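Local coordinates for protein rutinosidase (PDB 6I1A) that hydrolyses glycosidic bonds as a secreted fungal rutinosidase of glycoside hydrolase family 5, and probably also acts on beta-1,3-glucans, at residues Pro208-Asp213 with Gly243-Pro248; Pro65-Arg70 with Gln107-Asn112. One frame throughout, in Å; residues are numbered along the deposited sequence.

Contact 1. Residues Pro208-Asp213 with Gly243-Pro248; sequences PLALTD and GSFKYP. With NAG (2-acetamido-2-deoxy-beta-D-glucopyranose), chain F; EDO (1,2-ethanediol), chain H.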
loop_
_atom_site.group_PDB
_atom_site.type_symbol
_atom_site.label_atom_id
_atom_site.label_comp_id
_atom_site.label_asym_id
_atom_site.label_seq_id
_atom_site.Cartn_x
_atom_site.Cartn_y
_atom_site.Cartn_z
ATOM N N PRO A 208 -0.487 -6.218 -3.746
ATOM C CA PRO A 208 -1.481 -6.982 -4.516
ATOM C C PRO A 208 -1.343 -6.814 -6.029
ATOM O O PRO A 208 -1.854 -7.667 -6.759
ATOM C CB PRO A 208 -2.809 -6.411 -4.019
ATOM C CG PRO A 208 -2.493 -6.078 -2.555
ATOM C CD PRO A 208 -1.124 -5.469 -2.629
ATOM N N LEU A 209 -0.731 -5.758 -6.497
ATOM C CA LEU A 209 -0.635 -5.525 -7.951
ATOM C C LEU A 209 0.433 -6.423 -8.578
ATOM O O LEU A 209 0.554 -6.420 -9.808
ATOM C CB LEU A 209 -0.286 -4.065 -8.227
ATOM C CG LEU A 209 -1.346 -3.055 -7.769
ATOM C CD1 LEU A 209 -0.955 -1.674 -8.267
ATOM C CD2 LEU A 209 -2.767 -3.474 -8.178
ATOM N N ALA A 210 1.169 -7.214 -7.777
ATOM C CA ALA A 210 2.182 -8.125 -8.355
ATOM C C ALA A 210 1.509 -9.330 -9.008
ATOM O O ALA A 210 2.187 -9.993 -9.821
ATOM C CB ALA A 210 3.086 -8.585 -7.269
ATOM N N LEU A 211 0.261 -9.605 -8.748
ATOM C CA LEU A 211 -0.461 -10.792 -9.289
ATOM C C LEU A 211 -1.799 -10.346 -9.848
ATOM O O LEU A 211 -2.624 -9.796 -9.073
ATOM C CB LEU A 211 -0.574 -11.851 -8.189
ATOM C CG LEU A 211 -1.246 -13.186 -8.595
ATOM C CD1 LEU A 211 -0.354 -13.961 -9.594
ATOM C CD2 LEU A 211 -1.538 -14.039 -7.373
ATOM N N THR A 212 -1.999 -10.556 -11.135
ATOM C CA THR A 212 -3.287 -10.234 -11.799
ATOM C C THR A 212 -4.351 -11.279 -11.466
ATOM O O THR A 212 -4.049 -12.360 -10.978
ATOM C CB THR A 212 -3.166 -10.114 -13.318
ATOM O OG1 THR A 212 -2.985 -11.433 -13.862
ATOM C CG2 THR A 212 -2.008 -9.240 -13.721
ATOM N N ASP A 213 -5.634 -10.953 -11.707
ATOM C CA ASP A 213 -6.699 -11.948 -11.526
ATOM C C ASP A 213 -6.473 -13.158 -12.431
ATOM O O ASP A 213 -6.729 -14.299 -11.997
ATOM C CB ASP A 213 -8.078 -11.323 -11.808
ATOM C CG ASP A 213 -8.690 -10.554 -10.628
ATOM O OD1 ASP A 213 -8.295 -10.720 -9.401
ATOM O OD2 ASP A 213 -9.602 -9.764 -10.923
ATOM N N GLY A 243 -0.146 -16.964 -0.777
ATOM C CA GLY A 243 -0.964 -16.357 -1.826
ATOM C C GLY A 243 -0.414 -15.040 -2.306
ATOM O O GLY A 243 -1.145 -14.051 -2.424
ATOM N N SER A 244 0.863 -15.013 -2.657
ATOM C CA SER A 244 1.530 -13.797 -3.166
ATOM C C SER A 244 1.389 -12.721 -2.083
ATOM O O SER A 244 1.506 -13.004 -0.895
ATOM C CB SER A 244 0.986 -13.417 -4.534
ATOM O OG SER A 244 1.801 -12.451 -5.190
ATOM N N PHE A 245 1.083 -11.496 -2.484
ATOM C CA PHE A 245 0.933 -10.342 -1.575
ATOM C C PHE A 245 -0.494 -9.877 -1.618
ATOM O O PHE A 245 -0.756 -8.740 -1.211
ATOM C CB PHE A 245 1.942 -9.251 -1.932
ATOM C CG PHE A 245 3.358 -9.753 -2.013
ATOM C CD1 PHE A 245 4.077 -10.023 -0.845
ATOM C CD2 PHE A 245 3.925 -10.028 -3.229
ATOM C CE1 PHE A 245 5.378 -10.535 -0.954
ATOM C CE2 PHE A 245 5.198 -10.534 -3.340
ATOM C CZ PHE A 245 5.915 -10.792 -2.211
ATOM N N LYS A 246 -1.442 -10.727 -2.010
ATOM C CA LYS A 246 -2.881 -10.436 -1.837
ATOM C C LYS A 246 -3.209 -10.514 -0.352
ATOM O O LYS A 246 -2.586 -11.323 0.422
ATOM C CB LYS A 246 -3.723 -11.500 -2.553
ATOM C CG LYS A 246 -3.446 -11.591 -3.994
ATOM C CD LYS A 246 -3.707 -10.360 -4.740
ATOM C CE LYS A 246 -4.143 -10.523 -6.170
ATOM N NZ LYS A 246 -4.351 -9.175 -6.789
ATOM N N TYR A 247 -4.171 -9.744 0.079
ATOM C CA TYR A 247 -4.703 -9.952 1.452
ATOM C C TYR A 247 -5.303 -11.347 1.533
ATOM O O TYR A 247 -5.852 -11.831 0.551
ATOM C CB TYR A 247 -5.677 -8.824 1.707
ATOM C CG TYR A 247 -4.942 -7.507 1.603
ATOM C CD1 TYR A 247 -3.542 -7.445 1.757
ATOM C CD2 TYR A 247 -5.561 -6.416 1.086
ATOM C CE1 TYR A 247 -2.834 -6.259 1.543
ATOM C CE2 TYR A 247 -4.888 -5.215 0.929
ATOM C CZ TYR A 247 -3.533 -5.123 1.160
ATOM O OH TYR A 247 -2.904 -3.928 0.881
ATOM N N PRO A 248 -5.179 -12.078 2.677
ATOM C CA PRO A 248 -5.774 -13.398 2.794
ATOM C C PRO A 248 -7.245 -13.375 2.405
ATOM O O PRO A 248 -7.726 -14.358 1.842
ATOM C CB PRO A 248 -5.559 -13.774 4.277
ATOM C CG PRO A 248 -4.300 -12.993 4.658
ATOM C CD PRO A 248 -4.396 -11.716 3.879
HETATM C C1 NAG F . 0.323 -4.343 -13.208
HETATM C C2 NAG F . -1.030 -3.775 -12.753
HETATM C C3 NAG F . -1.120 -2.295 -13.274
HETATM C C4 NAG F . 0.068 -1.486 -12.814
HETATM C C5 NAG F . 1.333 -2.137 -13.327
HETATM C C6 NAG F . 2.569 -1.401 -12.900
HETATM C C7 NAG F . -2.846 -5.369 -12.467
HETATM C C8 NAG F . -4.016 -6.061 -13.139
HETATM N N2 NAG F . -2.122 -4.585 -13.234
HETATM O O3 NAG F . -2.311 -1.710 -12.692
HETATM O O4 NAG F . 0.002 -0.179 -13.469
HETATM O O5 NAG F . 1.366 -3.489 -12.762
HETATM O O6 NAG F . 3.741 -1.871 -13.567
HETATM O O7 NAG F . -2.559 -5.594 -11.281
HETATM C C1 EDO H . -2.662 -14.580 1.559
HETATM O O1 EDO H . -2.854 -13.858 0.381
HETATM C C2 EDO H . -1.215 -14.675 1.809
HETATM O O2 EDO H . -0.810 -15.956 1.816
HETATM O O HOH W 1 -6.526 -9.064 -8.616
#

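Contact 2. Residues Pro65-Arg70 with Gln107-Asn112; sequences PVLEHR and QLYSGN. With NAG (2-acetamido-2-deoxy-beta-D-glucopyranose), chain C; EDO (1,2-ethanediol), chain N.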
loop_
_atom_site.group_PDB
_atom_site.type_symbol
_atom_site.label_atom_id
_atom_site.label_comp_id
_atom_site.label_asym_id
_atom_site.label_seq_id
_atom_site.Cartn_x
_atom_site.Cartn_y
_atom_site.Cartn_z
ATOM N N PRO A 65 29.773 -29.827 -7.017
ATOM C CA PRO A 65 30.705 -29.888 -5.901
ATOM C C PRO A 65 30.669 -28.648 -4.983
ATOM O O PRO A 65 30.666 -28.823 -3.799
ATOM C CB PRO A 65 32.055 -30.058 -6.613
ATOM C CG PRO A 65 31.699 -30.816 -7.865
ATOM C CD PRO A 65 30.373 -30.210 -8.310
ATOM N N VAL A 66 30.500 -27.471 -5.572
ATOM C CA VAL A 66 30.463 -26.209 -4.793
ATOM C C VAL A 66 29.183 -26.210 -3.951
ATOM O O VAL A 66 29.257 -25.946 -2.758
ATOM C CB VAL A 66 30.555 -24.985 -5.704
ATOM C CG1 VAL A 66 30.135 -23.724 -4.977
ATOM C CG2 VAL A 66 31.957 -24.817 -6.275
ATOM N N LEU A 67 28.049 -26.553 -4.579
ATOM C CA LEU A 67 26.776 -26.491 -3.808
ATOM C C LEU A 67 26.730 -27.588 -2.753
ATOM O O LEU A 67 26.231 -27.345 -1.639
ATOM C CB LEU A 67 25.580 -26.522 -4.776
ATOM C CG LEU A 67 25.467 -25.261 -5.604
ATOM C CD1 LEU A 67 24.303 -25.349 -6.583
ATOM C CD2 LEU A 67 25.299 -24.029 -4.713
ATOM N N GLU A 68 27.164 -28.827 -3.069
ATOM C CA GLU A 68 27.134 -29.915 -2.086
ATOM C C GLU A 68 27.938 -29.511 -0.851
ATOM O O GLU A 68 27.572 -29.830 0.290
ATOM C CB GLU A 68 27.731 -31.190 -2.683
ATOM C CG GLU A 68 26.824 -31.863 -3.708
ATOM C CD GLU A 68 25.549 -32.537 -3.218
ATOM O OE1 GLU A 68 25.416 -32.711 -2.008
ATOM O OE2 GLU A 68 24.690 -32.903 -4.064
ATOM N N HIS A 69 29.063 -28.817 -1.065
ATOM C CA HIS A 69 29.887 -28.379 0.084
ATOM C C HIS A 69 29.072 -27.399 0.946
ATOM O O HIS A 69 29.066 -27.517 2.179
ATOM C CB HIS A 69 31.205 -27.759 -0.405
ATOM C CG HIS A 69 32.002 -27.222 0.728
ATOM N ND1 HIS A 69 32.696 -28.057 1.580
ATOM C CD2 HIS A 69 32.131 -25.967 1.209
ATOM C CE1 HIS A 69 33.312 -27.322 2.493
ATOM N NE2 HIS A 69 32.979 -26.051 2.309
ATOM N N ARG A 70 28.387 -26.443 0.318
ATOM C CA ARG A 70 27.532 -25.503 1.074
ATOM C C ARG A 70 26.410 -26.247 1.783
ATOM O O ARG A 70 26.095 -25.915 2.955
ATOM C CB ARG A 70 26.993 -24.443 0.124
ATOM C CG ARG A 70 26.192 -23.340 0.834
ATOM C CD ARG A 70 25.944 -22.145 -0.042
ATOM N NE ARG A 70 25.134 -21.108 0.555
ATOM C CZ ARG A 70 25.579 -20.101 1.325
ATOM N NH1 ARG A 70 26.877 -20.049 1.638
ATOM N NH2 ARG A 70 24.743 -19.208 1.811
ATOM N N GLN A 107 18.753 -25.642 -15.464
ATOM C CA GLN A 107 20.154 -25.349 -15.074
ATOM C C GLN A 107 20.325 -25.393 -13.571
ATOM O O GLN A 107 21.492 -25.302 -13.094
ATOM C CB GLN A 107 20.598 -23.982 -15.546
ATOM C CG GLN A 107 21.610 -23.928 -16.632
ATOM C CD GLN A 107 22.967 -24.541 -16.380
ATOM O OE1 GLN A 107 23.374 -25.065 -15.303
ATOM N NE2 GLN A 107 23.684 -24.480 -17.465
ATOM N N LEU A 108 19.240 -25.527 -12.784
ATOM C CA LEU A 108 19.415 -25.689 -11.341
ATOM C C LEU A 108 20.004 -27.060 -11.031
ATOM O O LEU A 108 19.647 -28.032 -11.744
ATOM C CB LEU A 108 18.091 -25.469 -10.610
ATOM C CG LEU A 108 17.486 -24.073 -10.782
ATOM C CD1 LEU A 108 16.120 -24.030 -10.125
ATOM C CD2 LEU A 108 18.404 -22.999 -10.254
ATOM N N TYR A 109 20.805 -27.141 -9.992
ATOM C CA TYR A 109 21.496 -28.382 -9.632
ATOM C C TYR A 109 20.553 -29.324 -8.870
ATOM O O TYR A 109 19.888 -28.937 -7.899
ATOM C CB TYR A 109 22.706 -28.065 -8.745
ATOM C CG TYR A 109 23.397 -29.273 -8.183
ATOM C CD1 TYR A 109 24.049 -30.173 -9.034
ATOM C CD2 TYR A 109 23.429 -29.509 -6.828
ATOM C CE1 TYR A 109 24.670 -31.290 -8.515
ATOM C CE2 TYR A 109 24.085 -30.611 -6.295
ATOM C CZ TYR A 109 24.714 -31.492 -7.155
ATOM O OH TYR A 109 25.328 -32.593 -6.602
ATOM N N SER A 110 20.504 -30.600 -9.325
ATOM C CA SER A 110 19.832 -31.712 -8.642
ATOM C C SER A 110 20.888 -32.612 -7.985
ATOM O O SER A 110 21.662 -33.265 -8.743
ATOM C CB SER A 110 19.009 -32.536 -9.600
ATOM O OG SER A 110 17.870 -31.830 -10.065
ATOM N N GLY A 111 20.939 -32.659 -6.675
ATOM C CA GLY A 111 21.914 -33.496 -5.947
ATOM C C GLY A 111 21.341 -34.090 -4.698
ATOM O O GLY A 111 20.204 -34.553 -4.714
ATOM N N ASN A 112 22.078 -33.989 -3.597
ATOM C CA ASN A 112 21.710 -34.620 -2.310
ATOM C C ASN A 112 20.992 -33.645 -1.370
ATOM O O ASN A 112 20.997 -33.897 -0.145
ATOM C CB ASN A 112 22.954 -35.202 -1.616
ATOM C CG ASN A 112 23.378 -36.533 -2.162
ATOM O OD1 ASN A 112 22.580 -37.261 -2.723
ATOM N ND2 ASN A 112 24.657 -36.816 -2.064
HETATM C C1 NAG C . 25.063 -38.115 -2.513
HETATM C C2 NAG C . 26.431 -37.972 -3.142
HETATM C C3 NAG C . 27.011 -39.404 -3.298
HETATM C C4 NAG C . 26.951 -40.251 -2.025
HETATM C C5 NAG C . 25.521 -40.288 -1.459
HETATM C C6 NAG C . 25.380 -41.159 -0.182
HETATM C C7 NAG C . 26.817 -36.424 -4.993
HETATM C C8 NAG C . 26.424 -36.098 -6.407
HETATM N N2 NAG C . 26.200 -37.458 -4.475
HETATM O O3 NAG C . 28.358 -39.300 -3.751
HETATM O O4 NAG C . 27.323 -41.596 -2.374
HETATM O O5 NAG C . 25.142 -38.898 -1.278
HETATM O O6 NAG C . 26.255 -40.661 0.840
HETATM O O7 NAG C . 27.642 -35.836 -4.340
HETATM C C1 EDO N . 17.356 -34.715 -6.825
HETATM O O1 EDO N . 18.667 -35.170 -7.059
HETATM C C2 EDO N . 16.414 -34.975 -7.896
HETATM O O2 EDO N . 16.183 -36.368 -7.949
HETATM O O HOH W 2 26.754 -34.629 -0.751
#

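Contact 1. Residues Pro208-Asp213 with Gly243-Pro248
Lys246 reaches across to Pro208 and Leu211 and ties two backbone carbonyls together with one ammonium group, an example of a lysine joining a 3-10 turn to a type II' beta turn. Its NZ donates to Pro208 O at 2.9 Å and to Leu211 O, also at 2.9 Å. The second bond runs nearly along the C=O axis (164°), whereas the first meets its carbonyl at 136° and is tilted from the carbonyl plane. The bend at chi2 (-60°) sets Lys246 CD beside the proline, 4.1 Å from Pro208 CB. Packing is tight around the proline ring: Pro208 CG sits 3.5 Å from Phe245 O and makes a CH-pi contact over one face of Tyr247, offset toward the rim near CZ. On the buried flank Leu211 CD2 touches Ser244 CB at 3.8 Å, while Ser244 OG bonds to Pro195 O. The contact between Ala210 CB and the edge of the Phe245 ring is looser, at 4.4 Å. Toward the solvent side, a water accepts from Lys246 NZ; Asp274 of the second subunit supplies a salt bridge to the same NZ. The two loops follow strands 187-190 and 239-241 of the TIM barrel, and lead into helix 213-233, N-capped by Thr212, and helix 248-252, whose Trp251 packs on Leu211 and Lys246.

Contact 2. Residues Pro65-Arg70 with Gln107-Asn112
With CG anti to the carbonyl carbon (chi1 -73°) and a further bend placing CD (chi2 -70°), Glu68 folds its carboxylate toward Tyr109 and Asn112; Tyr109, its CG anti to the backbone N, extends its ring toward helix 63-73, where OH meets Glu68 OE2. The result illustrates how one carboxylate oxygen can tie a helix to a loop. Glu68 OE2 accepts from Tyr109 OH at 2.6 Å through its anti lone pair, and from Asn112 N at 2.9 Å through its syn lone pair, the latter a fairly straight bond with an N-H...O angle of 162°. Because OE2 offers a different lone pair to each donor, it can accept both, which probably favours the charged form of the acid. The carboxylate lies at the edge of the phenol ring, the two planes nearly perpendicular. Its second oxygen, OE1, lies 3.5 Å from Asn112 CB and receives a water at 2.7 Å; that water is only weakly bonded to Asn112 ND2. Leu67 adds apolar contact, its CD1 3.8 Å from Tyr109 CB, the two side chains lying alongside with opposite headings. Asn112 ND2 carries an N-linked N-acetylglucosamine, whose methyl carbon C8 comes within 3.7 Å of Tyr109 OH. Thus the carboxylate grips the backbone of a glycosylated asparagine. This surface contact joins helix 63-73, whose Cys63 and Tyr71 also touch Tyr109, to the loop between strand 90-95 and helix 113-128, with Asn112 at the N-cap position of the latter.

How the contacts relate
Both contacts belong to the same glycoside hydrolase family 5 TIM-barrel domain, but they lie on opposite sides of the chain's centre. Their centres are 32 Å apart, and their nearest atoms about 18 Å, with no touch between them. Along the chain they come in series: contact 2 closes at Asn112 before contact 1 opens at Pro208. Strands 90-95, 187-190 and 239-241 are parallel strands of the barrel; contact 2 ties a helix early in the chain to the loop after 90-95, contact 1 the loops after 187-190 and 239-241. Both lie by glycans, but contact 2 holds the linked asparagine itself, while contact 1 faces the second subunit.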